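PDB 3VGL: glucokinase, which probably catalyses the ATP-dependent phosphorylation of D-glucose to D-glucose 6-phosphate, and is captured here with glucose and a non-hydrolysable ATP analogue. Local coordinates for residues V7-T12 against V31-T36; A106-W111 against V304-L309; I126-G131 against F256-G261; L130-G135 against S180-V185. All blocks are in the same frame, centred on the assembly; numbering follows the deposited sequence.

Contact 1: V7-T12 against V31-T36; sequences VDIGGT and VATPPT. With ANP (phosphoaminophosphonic acid-adenylate ester), chain E.
Thr-33 N donates to Thr-12 O at 3.0 Å with a nearly straight N-H (171°), although the nitrogen stands well above the carbonyl plane. The Thr-33 side chain adds a second bond, two residues earlier in the loop: OG1, anti to the carbonyl carbon (chi1 -51°), donates to Gly-10 O at 2.8 Å. Its methyl CG2 lies 4.2 Å from Ile-9 CG2, a light apolar contact. A water donates to both Thr-12 O and Thr-33 O, so Thr-12 O accepts two hydrogen bonds, one from Thr-33 N and one from the water. The loop thus held is the phosphate-binding turn of the actin-type ATPase fold: Thr-12 N gives its hydrogen to ANP O2B at 2.8 Å, and Gly-10, without a side chain, lets N3B of the nucleotide lie close against it. Thr-12 OG1 bonds to Thr-132 OG1 from the other lobe. Ile-9 packs on Ile-44 of helix 37-52 and on Ile-62 of strand 57-64, while Ile-14 of strand 13-19 touches both Ile-9 and Thr-33.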
loop_
_atom_site.group_PDB
_atom_site.type_symbol
_atom_site.label_atom_id
_atom_site.label_comp_id
_atom_site.label_asym_id
_atom_site.label_seq_id
_atom_site.Cartn_x
_atom_site.Cartn_y
_atom_site.Cartn_z
ATOM N N VAL A 7 36.128 -11.365 -8.989
ATOM C CA VAL A 7 35.953 -9.916 -8.885
ATOM C C VAL A 7 34.470 -9.614 -8.661
ATOM O O VAL A 7 33.640 -9.944 -9.516
ATOM C CB VAL A 7 36.394 -9.164 -10.185
ATOM C CG1 VAL A 7 36.375 -7.632 -9.970
ATOM C CG2 VAL A 7 37.778 -9.616 -10.635
ATOM N N ASP A 8 34.135 -9.015 -7.519
ATOM C CA ASP A 8 32.735 -8.675 -7.227
ATOM C C ASP A 8 32.590 -7.195 -7.503
ATOM O O ASP A 8 33.259 -6.371 -6.871
ATOM C CB ASP A 8 32.427 -9.008 -5.751
ATOM C CG ASP A 8 30.961 -8.769 -5.381
ATOM O OD1 ASP A 8 30.411 -7.683 -5.689
ATOM O OD2 ASP A 8 30.358 -9.681 -4.772
ATOM N N ILE A 9 31.753 -6.852 -8.489
ATOM C CA ILE A 9 31.515 -5.454 -8.829
ATOM C C ILE A 9 30.129 -5.046 -8.367
ATOM O O ILE A 9 29.112 -5.447 -8.963
ATOM C CB ILE A 9 31.629 -5.174 -10.327
ATOM C CG1 ILE A 9 33.006 -5.602 -10.813
ATOM C CG2 ILE A 9 31.441 -3.669 -10.600
ATOM C CD1 ILE A 9 32.984 -6.179 -12.203
ATOM N N GLY A 10 30.107 -4.264 -7.296
ATOM C CA GLY A 10 28.828 -3.799 -6.730
ATOM C C GLY A 10 28.597 -2.330 -7.032
ATOM O O GLY A 10 29.443 -1.662 -7.617
ATOM N N GLY A 11 27.426 -1.828 -6.640
ATOM C CA GLY A 11 27.100 -0.408 -6.826
ATOM C C GLY A 11 28.079 0.542 -6.144
ATOM O O GLY A 11 28.258 1.672 -6.600
ATOM N N THR A 12 28.713 0.089 -5.059
ATOM C CA THR A 12 29.577 0.944 -4.250
ATOM C C THR A 12 31.037 0.512 -4.367
ATOM O O THR A 12 31.921 1.356 -4.523
ATOM C CB THR A 12 29.115 0.939 -2.751
ATOM O OG1 THR A 12 27.752 1.383 -2.688
ATOM C CG2 THR A 12 29.942 1.880 -1.891
ATOM N N VAL A 31 38.586 -1.479 -4.342
ATOM C CA VAL A 31 38.574 -0.110 -4.876
ATOM C C VAL A 31 37.117 0.303 -5.040
ATOM O O VAL A 31 36.267 -0.553 -5.238
ATOM C CB VAL A 31 39.355 0.010 -6.219
ATOM C CG1 VAL A 31 38.657 -0.707 -7.361
ATOM C CG2 VAL A 31 39.599 1.471 -6.587
ATOM N N ALA A 32 36.837 1.605 -4.974
ATOM C CA ALA A 32 35.474 2.099 -5.190
ATOM C C ALA A 32 35.049 1.898 -6.647
ATOM O O ALA A 32 35.849 2.034 -7.578
ATOM C CB ALA A 32 35.352 3.580 -4.784
ATOM N N THR A 33 33.779 1.564 -6.838
ATOM C CA THR A 33 33.224 1.431 -8.174
ATOM C C THR A 33 33.129 2.800 -8.837
ATOM O O THR A 33 32.447 3.691 -8.326
ATOM C CB THR A 33 31.846 0.766 -8.111
ATOM O OG1 THR A 33 31.984 -0.432 -7.333
ATOM C CG2 THR A 33 31.346 0.436 -9.506
ATOM N N PRO A 34 33.808 2.969 -9.982
ATOM C CA PRO A 34 33.733 4.232 -10.722
ATOM C C PRO A 34 32.362 4.439 -11.366
ATOM O O PRO A 34 31.622 3.471 -11.564
ATOM C CB PRO A 34 34.798 4.057 -11.812
ATOM C CG PRO A 34 35.673 2.971 -11.354
ATOM C CD PRO A 34 34.772 2.040 -10.595
ATOM N N PRO A 35 32.030 5.699 -11.708
ATOM C CA PRO A 35 30.707 6.027 -12.233
ATOM C C PRO A 35 30.435 5.685 -13.705
ATOM O O PRO A 35 29.270 5.703 -14.123
ATOM C CB PRO A 35 30.609 7.540 -11.997
ATOM C CG PRO A 35 31.995 8.019 -12.040
ATOM C CD PRO A 35 32.838 6.909 -11.462
ATOM N N THR A 36 31.470 5.394 -14.492
ATOM C CA THR A 36 31.253 5.075 -15.917
ATOM C C THR A 36 31.687 3.657 -16.249
ATOM O O THR A 36 32.576 3.105 -15.596
ATOM C CB THR A 36 31.998 6.043 -16.878
ATOM O OG1 THR A 36 33.413 5.880 -16.729
ATOM C CG2 THR A 36 31.597 7.515 -16.634
HETATM P PB ANP E . 28.214 -3.292 -2.884
HETATM O O1B ANP E . 26.692 -3.155 -3.004
HETATM O O2B ANP E . 29.022 -2.287 -3.652
HETATM N N3B ANP E . 28.682 -4.856 -3.405
HETATM P PA ANP E . 28.023 -3.595 0.017
HETATM O O1A ANP E . 29.064 -3.325 1.107
HETATM O O2A ANP E . 27.474 -4.975 -0.172
HETATM O O3A ANP E . 28.640 -3.022 -1.361
HETATM O "O5'" ANP E . 26.763 -2.615 0.221
HETATM C "C5'" ANP E . 26.924 -1.205 0.407
HETATM C "C4'" ANP E . 25.751 -0.668 1.198
HETATM O "O4'" ANP E . 25.581 -1.427 2.404
HETATM C "C3'" ANP E . 26.011 0.757 1.617
HETATM O "O3'" ANP E . 24.738 1.387 1.783
HETATM C "C2'" ANP E . 26.668 0.562 2.959
HETATM O "O2'" ANP E . 26.525 1.698 3.793
HETATM C "C1'" ANP E . 25.956 -0.651 3.540
HETATM N N9 ANP E . 26.880 -1.496 4.318
HETATM C C8 ANP E . 27.938 -2.196 3.867
HETATM N N7 ANP E . 28.545 -2.868 4.897
HETATM C C5 ANP E . 27.825 -2.594 5.999
HETATM C C6 ANP E . 27.887 -2.941 7.448
HETATM N N6 ANP E . 28.855 -3.763 7.929
HETATM N N1 ANP E . 26.922 -2.437 8.247
HETATM C C2 ANP E . 25.935 -1.612 7.820
HETATM N N3 ANP E . 25.832 -1.249 6.520
HETATM C C4 ANP E . 26.730 -1.698 5.620
HETATM O O HOH W 1 31.598 3.894 -5.661
#

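Contact 2: A106-W111 against V304-L309; sequences ANAAAW and VGAADL. With NA (sodium ion), chain C.
Trp-111 lies against Leu-309 and Asp-308 where helices 105-116 and 301-311 cross almost perpendicularly (86°), their local axes 7.2 Å apart. The closeness is a backbone matter: Gly-305, with no side chain, brings its CA to 3.2 Å from Ala-108 O in a nearly linear CA-H...O contact, and a CB there would run into that oxygen. Apolar packing surrounds this point. Ala-108 CB meets Ala-306 CB at 4.0 Å, and Leu-309 CD1 also touches Ala-108, 4.1 Å from its CA. The CH-pi contact comes from the second Leu-309 branch: CD2 sits 3.7 Å from the centroid of the indole's five-membered ring, only 9° off the normal. The polar interaction runs at the ring's edge instead. With CG anti to the backbone N (chi1 -176°), the indole of Trp-111 is placed so that Trp-111 NE1 donates to Asp-308 OD2 at 2.9 Å; the carboxylate, nearly coplanar with the ring, accepts through its anti lone pair. Asp-308 also forms salt bridges, OD2 with Arg-115 and OD1 with Arg-311. Near the start of helix 105-116, Asn-107 OD1 binds the sodium ion at 2.5 Å, together with Asn-104, Gly-136 and two waters. A buried carboxylate shared by an indole N-H and two arginines would probably stay ionised, and the bond at the edge and the leucine over the face together would limit rotation of the indole.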
loop_
_atom_site.group_PDB
_atom_site.type_symbol
_atom_site.label_atom_id
_atom_site.label_comp_id
_atom_site.label_asym_id
_atom_site.label_seq_id
_atom_site.Cartn_x
_atom_site.Cartn_y
_atom_site.Cartn_z
ATOM N N ALA A 106 24.923 -11.782 -7.011
ATOM C CA ALA A 106 24.264 -12.520 -5.963
ATOM C C ALA A 106 24.083 -13.997 -6.347
ATOM O O ALA A 106 24.054 -14.862 -5.486
ATOM C CB ALA A 106 22.942 -11.842 -5.609
ATOM N N ASN A 107 24.004 -14.280 -7.650
ATOM C CA ASN A 107 24.086 -15.665 -8.122
ATOM C C ASN A 107 25.421 -16.249 -7.661
ATOM O O ASN A 107 25.479 -17.333 -7.100
ATOM C CB ASN A 107 24.004 -15.741 -9.647
ATOM C CG ASN A 107 22.609 -15.503 -10.186
ATOM O OD1 ASN A 107 21.649 -15.201 -9.438
ATOM N ND2 ASN A 107 22.482 -15.622 -11.493
ATOM N N ALA A 108 26.481 -15.460 -7.822
ATOM C CA ALA A 108 27.828 -15.906 -7.435
ATOM C C ALA A 108 27.926 -16.091 -5.910
ATOM O O ALA A 108 28.472 -17.097 -5.427
ATOM C CB ALA A 108 28.874 -14.934 -7.956
ATOM N N ALA A 109 27.347 -15.164 -5.145
ATOM C CA ALA A 109 27.322 -15.301 -3.681
ATOM C C ALA A 109 26.602 -16.590 -3.249
ATOM O O ALA A 109 27.077 -17.293 -2.353
ATOM C CB ALA A 109 26.661 -14.068 -3.032
ATOM N N ALA A 110 25.450 -16.879 -3.867
ATOM C CA ALA A 110 24.710 -18.111 -3.579
ATOM C C ALA A 110 25.595 -19.339 -3.810
ATOM O O ALA A 110 25.677 -20.247 -2.959
ATOM C CB ALA A 110 23.455 -18.195 -4.438
ATOM N N TRP A 111 26.250 -19.353 -4.966
ATOM C CA TRP A 111 27.152 -20.444 -5.306
ATOM C C TRP A 111 28.303 -20.561 -4.283
ATOM O O TRP A 111 28.621 -21.677 -3.821
ATOM C CB TRP A 111 27.660 -20.282 -6.745
ATOM C CG TRP A 111 28.511 -21.438 -7.169
ATOM C CD1 TRP A 111 29.869 -21.446 -7.317
ATOM C CD2 TRP A 111 28.059 -22.768 -7.460
ATOM N NE1 TRP A 111 30.294 -22.712 -7.690
ATOM C CE2 TRP A 111 29.206 -23.537 -7.788
ATOM C CE3 TRP A 111 26.798 -23.389 -7.473
ATOM C CZ2 TRP A 111 29.124 -24.897 -8.135
ATOM C CZ3 TRP A 111 26.717 -24.737 -7.814
ATOM C CH2 TRP A 111 27.880 -25.472 -8.148
ATOM N N VAL A 304 34.245 -15.124 -3.997
ATOM C CA VAL A 304 34.561 -16.559 -3.898
ATOM C C VAL A 304 33.728 -17.370 -4.901
ATOM O O VAL A 304 34.250 -18.179 -5.674
ATOM C CB VAL A 304 34.379 -17.090 -2.465
ATOM C CG1 VAL A 304 34.529 -18.627 -2.415
ATOM C CG2 VAL A 304 35.392 -16.399 -1.514
ATOM N N GLY A 305 32.410 -17.153 -4.904
ATOM C CA GLY A 305 31.591 -17.864 -5.841
ATOM C C GLY A 305 31.936 -17.572 -7.287
ATOM O O GLY A 305 31.926 -18.482 -8.105
ATOM N N ALA A 306 32.219 -16.306 -7.611
ATOM C CA ALA A 306 32.586 -15.941 -8.975
ATOM C C ALA A 306 33.895 -16.606 -9.418
ATOM O O ALA A 306 33.981 -17.107 -10.537
ATOM C CB ALA A 306 32.677 -14.422 -9.127
ATOM N N ALA A 307 34.873 -16.627 -8.516
ATOM C CA ALA A 307 36.146 -17.342 -8.748
ATOM C C ALA A 307 35.868 -18.809 -9.044
ATOM O O ALA A 307 36.428 -19.381 -9.985
ATOM C CB ALA A 307 37.066 -17.212 -7.545
ATOM N N ASP A 308 34.995 -19.428 -8.247
ATOM C CA ASP A 308 34.745 -20.843 -8.428
ATOM C C ASP A 308 33.960 -21.107 -9.703
ATOM O O ASP A 308 34.196 -22.102 -10.369
ATOM C CB ASP A 308 34.066 -21.470 -7.213
ATOM C CG ASP A 308 34.088 -22.983 -7.259
ATOM O OD1 ASP A 308 35.177 -23.598 -7.080
ATOM O OD2 ASP A 308 33.028 -23.576 -7.502
ATOM N N LEU A 309 33.026 -20.210 -10.052
ATOM C CA LEU A 309 32.282 -20.362 -11.302
ATOM C C LEU A 309 33.197 -20.211 -12.534
ATOM O O LEU A 309 32.933 -20.802 -13.580
ATOM C CB LEU A 309 31.067 -19.405 -11.352
ATOM C CG LEU A 309 29.908 -19.779 -10.412
ATOM C CD1 LEU A 309 28.954 -18.608 -10.234
ATOM C CD2 LEU A 309 29.127 -21.010 -10.895
HETATM NA NA NA C . 20.827 -12.892 -8.891
HETATM O O HOH W 2 20.144 -12.135 -11.121
HETATM O O HOH W 3 20.352 -10.642 -8.126
#

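Contact 3: I126-G131 against F256-G261; sequences ICITLG and FIVGGG. With ANP (phosphoaminophosphonic acid-adenylate ester), chain E.
Ile-128 O accepts from Gly-259 N at 2.8 Å in an almost straight bond (173°), and also meets the CA-H of Val-258. Three further backbone bonds join these parallel strands: Ile-257 N to Ile-126 O, Ile-128 N to Ile-257 O, and Leu-130 N to Gly-259 O. On one face of the sheet Ile-126 CB rests 3.7 Å from Phe-256 CD1, and Ile-128 and Val-258 run side by side. This face packs under helices 227-251 and 267-280. At the strand end Leu-130 CD1 crosses to Val-258 CG1 at 3.9 Å. The opposite face, with Cys-127 and Thr-129, lies against the alanines of helix 105-116. Beyond the strands, Gly-260 takes up a positive phi (90°) that suits glycine, its CA 3.4 Å from Leu-130 O. Gly-261 N then donates to ANP O2A at 2.9 Å, and Gly-131 CA comes close to O5'. Central parallel strands ending in glycine turns around the nucleotide are characteristic of the second lobe of the actin-like ATPase fold, to which ROK kinases belong.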
loop_
_atom_site.group_PDB
_atom_site.type_symbol
_atom_site.label_atom_id
_atom_site.label_comp_id
_atom_site.label_asym_id
_atom_site.label_seq_id
_atom_site.Cartn_x
_atom_site.Cartn_y
_atom_site.Cartn_z
ATOM N N ILE A 126 18.155 -20.565 -0.818
ATOM C CA ILE A 126 17.948 -19.261 -1.438
ATOM C C ILE A 126 18.814 -18.229 -0.728
ATOM O O ILE A 126 18.781 -18.139 0.495
ATOM C CB ILE A 126 16.450 -18.854 -1.355
ATOM C CG1 ILE A 126 15.546 -19.836 -2.134
ATOM C CG2 ILE A 126 16.233 -17.420 -1.857
ATOM C CD1 ILE A 126 15.783 -19.884 -3.673
ATOM N N CYS A 127 19.542 -17.448 -1.516
ATOM C CA CYS A 127 20.385 -16.365 -1.014
ATOM C C CYS A 127 19.787 -15.007 -1.351
ATOM O O CYS A 127 19.240 -14.795 -2.454
ATOM C CB CYS A 127 21.768 -16.461 -1.641
ATOM S SG CYS A 127 22.936 -15.175 -1.160
ATOM N N ILE A 128 19.850 -14.092 -0.379
ATOM C CA ILE A 128 19.621 -12.669 -0.646
ATOM C C ILE A 128 20.850 -11.921 -0.199
ATOM O O ILE A 128 21.473 -12.287 0.804
ATOM C CB ILE A 128 18.361 -12.065 0.040
ATOM C CG1 ILE A 128 18.488 -11.992 1.568
ATOM C CG2 ILE A 128 17.122 -12.847 -0.357
ATOM C CD1 ILE A 128 17.412 -11.067 2.216
ATOM N N THR A 129 21.231 -10.903 -0.959
ATOM C CA THR A 129 22.335 -10.053 -0.521
ATOM C C THR A 129 21.798 -8.655 -0.263
ATOM O O THR A 129 20.969 -8.142 -1.034
ATOM C CB THR A 129 23.501 -10.013 -1.516
ATOM O OG1 THR A 129 23.061 -9.486 -2.774
ATOM C CG2 THR A 129 24.103 -11.432 -1.715
ATOM N N LEU A 130 22.242 -8.063 0.841
ATOM C CA LEU A 130 21.825 -6.718 1.233
ATOM C C LEU A 130 23.019 -5.796 1.136
ATOM O O LEU A 130 23.964 -5.919 1.903
ATOM C CB LEU A 130 21.303 -6.746 2.680
ATOM C CG LEU A 130 20.085 -7.631 2.946
ATOM C CD1 LEU A 130 19.781 -7.658 4.435
ATOM C CD2 LEU A 130 18.861 -7.127 2.143
ATOM N N GLY A 131 22.958 -4.855 0.203
ATOM C CA GLY A 131 24.104 -3.971 -0.093
ATOM C C GLY A 131 23.592 -2.693 -0.704
ATOM O O GLY A 131 22.605 -2.120 -0.226
ATOM N N PHE A 256 17.549 -20.046 4.046
ATOM C CA PHE A 256 17.861 -18.723 3.502
ATOM C C PHE A 256 19.214 -18.286 4.006
ATOM O O PHE A 256 19.532 -18.480 5.185
ATOM C CB PHE A 256 16.810 -17.699 3.930
ATOM C CG PHE A 256 15.470 -17.964 3.333
ATOM C CD1 PHE A 256 15.262 -17.703 1.989
ATOM C CD2 PHE A 256 14.446 -18.556 4.083
ATOM C CE1 PHE A 256 14.035 -17.992 1.387
ATOM C CE2 PHE A 256 13.181 -18.825 3.477
ATOM C CZ PHE A 256 13.002 -18.547 2.135
ATOM N N ILE A 257 20.005 -17.716 3.101
ATOM C CA ILE A 257 21.359 -17.252 3.442
ATOM C C ILE A 257 21.410 -15.780 3.099
ATOM O O ILE A 257 21.148 -15.397 1.952
ATOM C CB ILE A 257 22.443 -18.044 2.695
ATOM C CG1 ILE A 257 22.276 -19.547 2.958
ATOM C CG2 ILE A 257 23.832 -17.564 3.115
ATOM C CD1 ILE A 257 23.127 -20.443 2.069
ATOM N N VAL A 258 21.719 -14.964 4.101
ATOM C CA VAL A 258 21.743 -13.505 3.939
ATOM C C VAL A 258 23.180 -13.046 3.817
ATOM O O VAL A 258 23.983 -13.253 4.742
ATOM C CB VAL A 258 21.057 -12.810 5.142
ATOM C CG1 VAL A 258 21.037 -11.298 4.922
ATOM C CG2 VAL A 258 19.613 -13.302 5.283
ATOM N N GLY A 259 23.496 -12.439 2.661
ATOM C CA GLY A 259 24.854 -11.954 2.378
ATOM C C GLY A 259 24.822 -10.448 2.151
ATOM O O GLY A 259 23.928 -9.736 2.647
ATOM N N GLY A 260 25.808 -9.964 1.414
ATOM C CA GLY A 260 26.003 -8.524 1.259
ATOM C C GLY A 260 26.923 -7.993 2.334
ATOM O O GLY A 260 27.200 -8.682 3.311
ATOM N N GLY A 261 27.416 -6.767 2.158
ATOM C CA GLY A 261 28.263 -6.154 3.177
ATOM C C GLY A 261 27.716 -6.182 4.583
ATOM O O GLY A 261 28.460 -6.454 5.514
HETATM P PB ANP E . 28.214 -3.292 -2.884
HETATM O O1B ANP E . 26.692 -3.155 -3.004
HETATM O O2B ANP E . 29.022 -2.287 -3.652
HETATM N N3B ANP E . 28.682 -4.856 -3.405
HETATM P PA ANP E . 28.023 -3.595 0.017
HETATM O O1A ANP E . 29.064 -3.325 1.107
HETATM O O2A ANP E . 27.474 -4.975 -0.172
HETATM O O3A ANP E . 28.640 -3.022 -1.361
HETATM O "O5'" ANP E . 26.763 -2.615 0.221
HETATM C "C5'" ANP E . 26.924 -1.205 0.407
HETATM C "C4'" ANP E . 25.751 -0.668 1.198
HETATM O "O4'" ANP E . 25.581 -1.427 2.404
HETATM C "C3'" ANP E . 26.011 0.757 1.617
HETATM O "O3'" ANP E . 24.738 1.387 1.783
HETATM C "C2'" ANP E . 26.668 0.562 2.959
HETATM O "O2'" ANP E . 26.525 1.698 3.793
HETATM C "C1'" ANP E . 25.956 -0.651 3.540
HETATM N N9 ANP E . 26.880 -1.496 4.318
HETATM C C8 ANP E . 27.938 -2.196 3.867
HETATM N N7 ANP E . 28.545 -2.868 4.897
HETATM C C5 ANP E . 27.825 -2.594 5.999
HETATM C C6 ANP E . 27.887 -2.941 7.448
HETATM N N6 ANP E . 28.855 -3.763 7.929
HETATM N N1 ANP E . 26.922 -2.437 8.247
HETATM C C2 ANP E . 25.935 -1.612 7.820
HETATM N N3 ANP E . 25.832 -1.249 6.520
HETATM C C4 ANP E . 26.730 -1.698 5.620
#

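Contact 4: L130-G135 against S180-V185; sequences LGTGLG and SGRALV. With ANP (phosphoaminophosphonic acid-adenylate ester), chain E; BGC (beta-D-glucopyranose), chain D.
Thr-132 lays its methyl CG2 over one face of the Arg-182 guanidinium, centred on it, 3.4 Å from CZ. The arginine chain is extended from CG to NE and runs beside Thr-132, its CG and CD both 3.6 Å from Thr-132 O. While the methyl, anti to the backbone N, serves this contact, the other branch turns to the nucleotide: Thr-132 OG1 donates to ANP O1B at 2.7 Å, and Thr-132 N donates to the same oxygen at 2.9 Å. This glycine-rich turn is the second phosphate-binding loop of the actin-type ATPase fold, paired here with the start of helix 181-194. Gly-131 O faces that helix end and receives weak hydrogen bonds from Gly-181 N and Arg-182 N, the former bent to 127°. Ser-180 is the N-cap: with OG set between backbone N and carbonyl carbon (chi1 76°), it accepts from Ala-183 N at 2.9 Å, while its CB packs against Gly-131 O and Gly-133 O. Gly-181 has no side chain to meet the ribose, whose O4' lies close to its CA. Along the helix, Leu-184 CD2 touches the adenine at C2, and Val-185 CG2 approaches O2'. In the other direction the turn reaches the glucose, with Gly-133 beside O5 and Gly-135 CA 3.5 Å from BGC O4. Leu-134 N donates to Glu-176 OE1, an oxygen that also bonds the sugar.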
loop_
_atom_site.group_PDB
_atom_site.type_symbol
_atom_site.label_atom_id
_atom_site.label_comp_id
_atom_site.label_asym_id
_atom_site.label_seq_id
_atom_site.Cartn_x
_atom_site.Cartn_y
_atom_site.Cartn_z
ATOM N N LEU A 130 22.242 -8.063 0.841
ATOM C CA LEU A 130 21.825 -6.718 1.233
ATOM C C LEU A 130 23.019 -5.796 1.136
ATOM O O LEU A 130 23.964 -5.919 1.903
ATOM C CB LEU A 130 21.303 -6.746 2.680
ATOM C CG LEU A 130 20.085 -7.631 2.946
ATOM C CD1 LEU A 130 19.781 -7.658 4.435
ATOM C CD2 LEU A 130 18.861 -7.127 2.143
ATOM N N GLY A 131 22.958 -4.855 0.203
ATOM C CA GLY A 131 24.104 -3.971 -0.093
ATOM C C GLY A 131 23.592 -2.693 -0.704
ATOM O O GLY A 131 22.605 -2.120 -0.226
ATOM N N THR A 132 24.247 -2.237 -1.770
ATOM C CA THR A 132 23.733 -1.078 -2.508
ATOM C C THR A 132 22.305 -1.337 -2.960
ATOM O O THR A 132 21.446 -0.443 -2.906
ATOM C CB THR A 132 24.605 -0.803 -3.728
ATOM O OG1 THR A 132 25.929 -0.558 -3.261
ATOM C CG2 THR A 132 24.145 0.440 -4.476
ATOM N N GLY A 133 22.093 -2.568 -3.419
ATOM C CA GLY A 133 20.770 -3.053 -3.783
ATOM C C GLY A 133 20.482 -4.358 -3.059
ATOM O O GLY A 133 21.158 -4.722 -2.109
ATOM N N LEU A 134 19.453 -5.065 -3.500
ATOM C CA LEU A 134 19.151 -6.385 -2.963
ATOM C C LEU A 134 19.272 -7.368 -4.118
ATOM O O LEU A 134 18.641 -7.184 -5.140
ATOM C CB LEU A 134 17.730 -6.437 -2.330
ATOM C CG LEU A 134 17.414 -7.770 -1.608
ATOM C CD1 LEU A 134 16.393 -7.570 -0.489
ATOM C CD2 LEU A 134 16.855 -8.835 -2.582
ATOM N N GLY A 135 20.151 -8.357 -3.959
ATOM C CA GLY A 135 20.332 -9.385 -4.984
ATOM C C GLY A 135 19.817 -10.731 -4.500
ATOM O O GLY A 135 19.630 -10.961 -3.309
ATOM N N SER A 180 17.875 -3.169 2.030
ATOM C CA SER A 180 19.200 -3.075 1.428
ATOM C C SER A 180 20.029 -2.289 2.425
ATOM O O SER A 180 19.486 -1.757 3.421
ATOM C CB SER A 180 19.145 -2.339 0.079
ATOM O OG SER A 180 18.994 -0.932 0.280
ATOM N N GLY A 181 21.339 -2.227 2.183
ATOM C CA GLY A 181 22.214 -1.339 2.996
ATOM C C GLY A 181 21.814 0.122 2.815
ATOM O O GLY A 181 21.815 0.900 3.770
ATOM N N ARG A 182 21.445 0.497 1.591
ATOM C CA ARG A 182 21.005 1.872 1.347
ATOM C C ARG A 182 19.741 2.207 2.114
ATOM O O ARG A 182 19.634 3.322 2.621
ATOM C CB ARG A 182 20.831 2.191 -0.147
ATOM C CG ARG A 182 22.109 2.435 -0.851
ATOM C CD ARG A 182 21.859 3.029 -2.227
ATOM N NE ARG A 182 23.147 3.389 -2.816
ATOM C CZ ARG A 182 23.318 3.696 -4.094
ATOM N NH1 ARG A 182 24.526 4.006 -4.543
ATOM N NH2 ARG A 182 22.279 3.680 -4.919
ATOM N N ALA A 183 18.794 1.253 2.189
ATOM C CA ALA A 183 17.570 1.447 2.959
ATOM C C ALA A 183 17.898 1.579 4.442
ATOM O O ALA A 183 17.354 2.455 5.112
ATOM C CB ALA A 183 16.561 0.307 2.732
ATOM N N LEU A 184 18.794 0.729 4.945
ATOM C CA LEU A 184 19.253 0.877 6.335
ATOM C C LEU A 184 19.746 2.300 6.635
ATOM O O LEU A 184 19.353 2.896 7.650
ATOM C CB LEU A 184 20.348 -0.150 6.644
ATOM C CG LEU A 184 20.902 -0.096 8.085
ATOM C CD1 LEU A 184 19.838 -0.591 9.081
ATOM C CD2 LEU A 184 22.134 -0.963 8.109
ATOM N N VAL A 185 20.618 2.820 5.766
ATOM C CA VAL A 185 21.138 4.173 5.927
ATOM C C VAL A 185 20.002 5.185 5.899
ATOM O O VAL A 185 19.965 6.113 6.717
ATOM C CB VAL A 185 22.207 4.471 4.871
ATOM C CG1 VAL A 185 22.606 5.947 4.894
ATOM C CG2 VAL A 185 23.405 3.575 5.116
HETATM P PB ANP E . 28.214 -3.292 -2.884
HETATM O O1B ANP E . 26.692 -3.155 -3.004
HETATM O O2B ANP E . 29.022 -2.287 -3.652
HETATM N N3B ANP E . 28.682 -4.856 -3.405
HETATM P PA ANP E . 28.023 -3.595 0.017
HETATM O O1A ANP E . 29.064 -3.325 1.107
HETATM O O2A ANP E . 27.474 -4.975 -0.172
HETATM O O3A ANP E . 28.640 -3.022 -1.361
HETATM O "O5'" ANP E . 26.763 -2.615 0.221
HETATM C "C5'" ANP E . 26.924 -1.205 0.407
HETATM C "C4'" ANP E . 25.751 -0.668 1.198
HETATM O "O4'" ANP E . 25.581 -1.427 2.404
HETATM C "C3'" ANP E . 26.011 0.757 1.617
HETATM O "O3'" ANP E . 24.738 1.387 1.783
HETATM C "C2'" ANP E . 26.668 0.562 2.959
HETATM O "O2'" ANP E . 26.525 1.698 3.793
HETATM C "C1'" ANP E . 25.956 -0.651 3.540
HETATM N N9 ANP E . 26.880 -1.496 4.318
HETATM C C8 ANP E . 27.938 -2.196 3.867
HETATM N N7 ANP E . 28.545 -2.868 4.897
HETATM C C5 ANP E . 27.825 -2.594 5.999
HETATM C C6 ANP E . 27.887 -2.941 7.448
HETATM N N6 ANP E . 28.855 -3.763 7.929
HETATM N N1 ANP E . 26.922 -2.437 8.247
HETATM C C2 ANP E . 25.935 -1.612 7.820
HETATM N N3 ANP E . 25.832 -1.249 6.520
HETATM C C4 ANP E . 26.730 -1.698 5.620
HETATM C C2 BGC D . 20.552 -5.650 -9.183
HETATM C C3 BGC D . 20.986 -7.106 -9.035
HETATM C C4 BGC D . 22.135 -7.251 -8.036
HETATM C C5 BGC D . 21.729 -6.550 -6.751
HETATM C C6 BGC D . 22.832 -6.606 -5.690
HETATM C C1 BGC D . 20.230 -5.097 -7.799
HETATM O O1 BGC D . 19.921 -3.732 -7.861
HETATM O O2 BGC D . 19.340 -5.638 -9.962
HETATM O O3 BGC D . 21.374 -7.630 -10.267
HETATM O O4 BGC D . 22.345 -8.624 -7.762
HETATM O O5 BGC D . 21.399 -5.189 -6.986
HETATM O O6 BGC D . 24.020 -5.990 -6.159
#

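Overall arrangement
Contacts 1, 3 and 4 converge on ANP from different directions: 7-12 and 130-135 hold the beta phosphate, 256-261 the alpha phosphate, and 180-185 flanks ribose and adenine. Although their centres are about 15 Å apart, contacts 1 and 4 meet across the cleft through Thr-12 OG1 and Thr-132 OG1, 2.7 Å apart. Contacts 3 and 4 share Leu-130 and Gly-131, and both reach one sheet, in which strands 125-130 and 134-140 are neighbours and Thr-129 N lies 2.8 Å from Gly-135 O. Contact 2 joins through helix 105-116, which packs on strand 125-130; its centre is about 12 Å from that of contact 3. Ala-106 CB packs 3.7 Å from Thr-129 OG1 and 3.5 Å from Gly-135 C, beside the glucose pocket and the sodium ion.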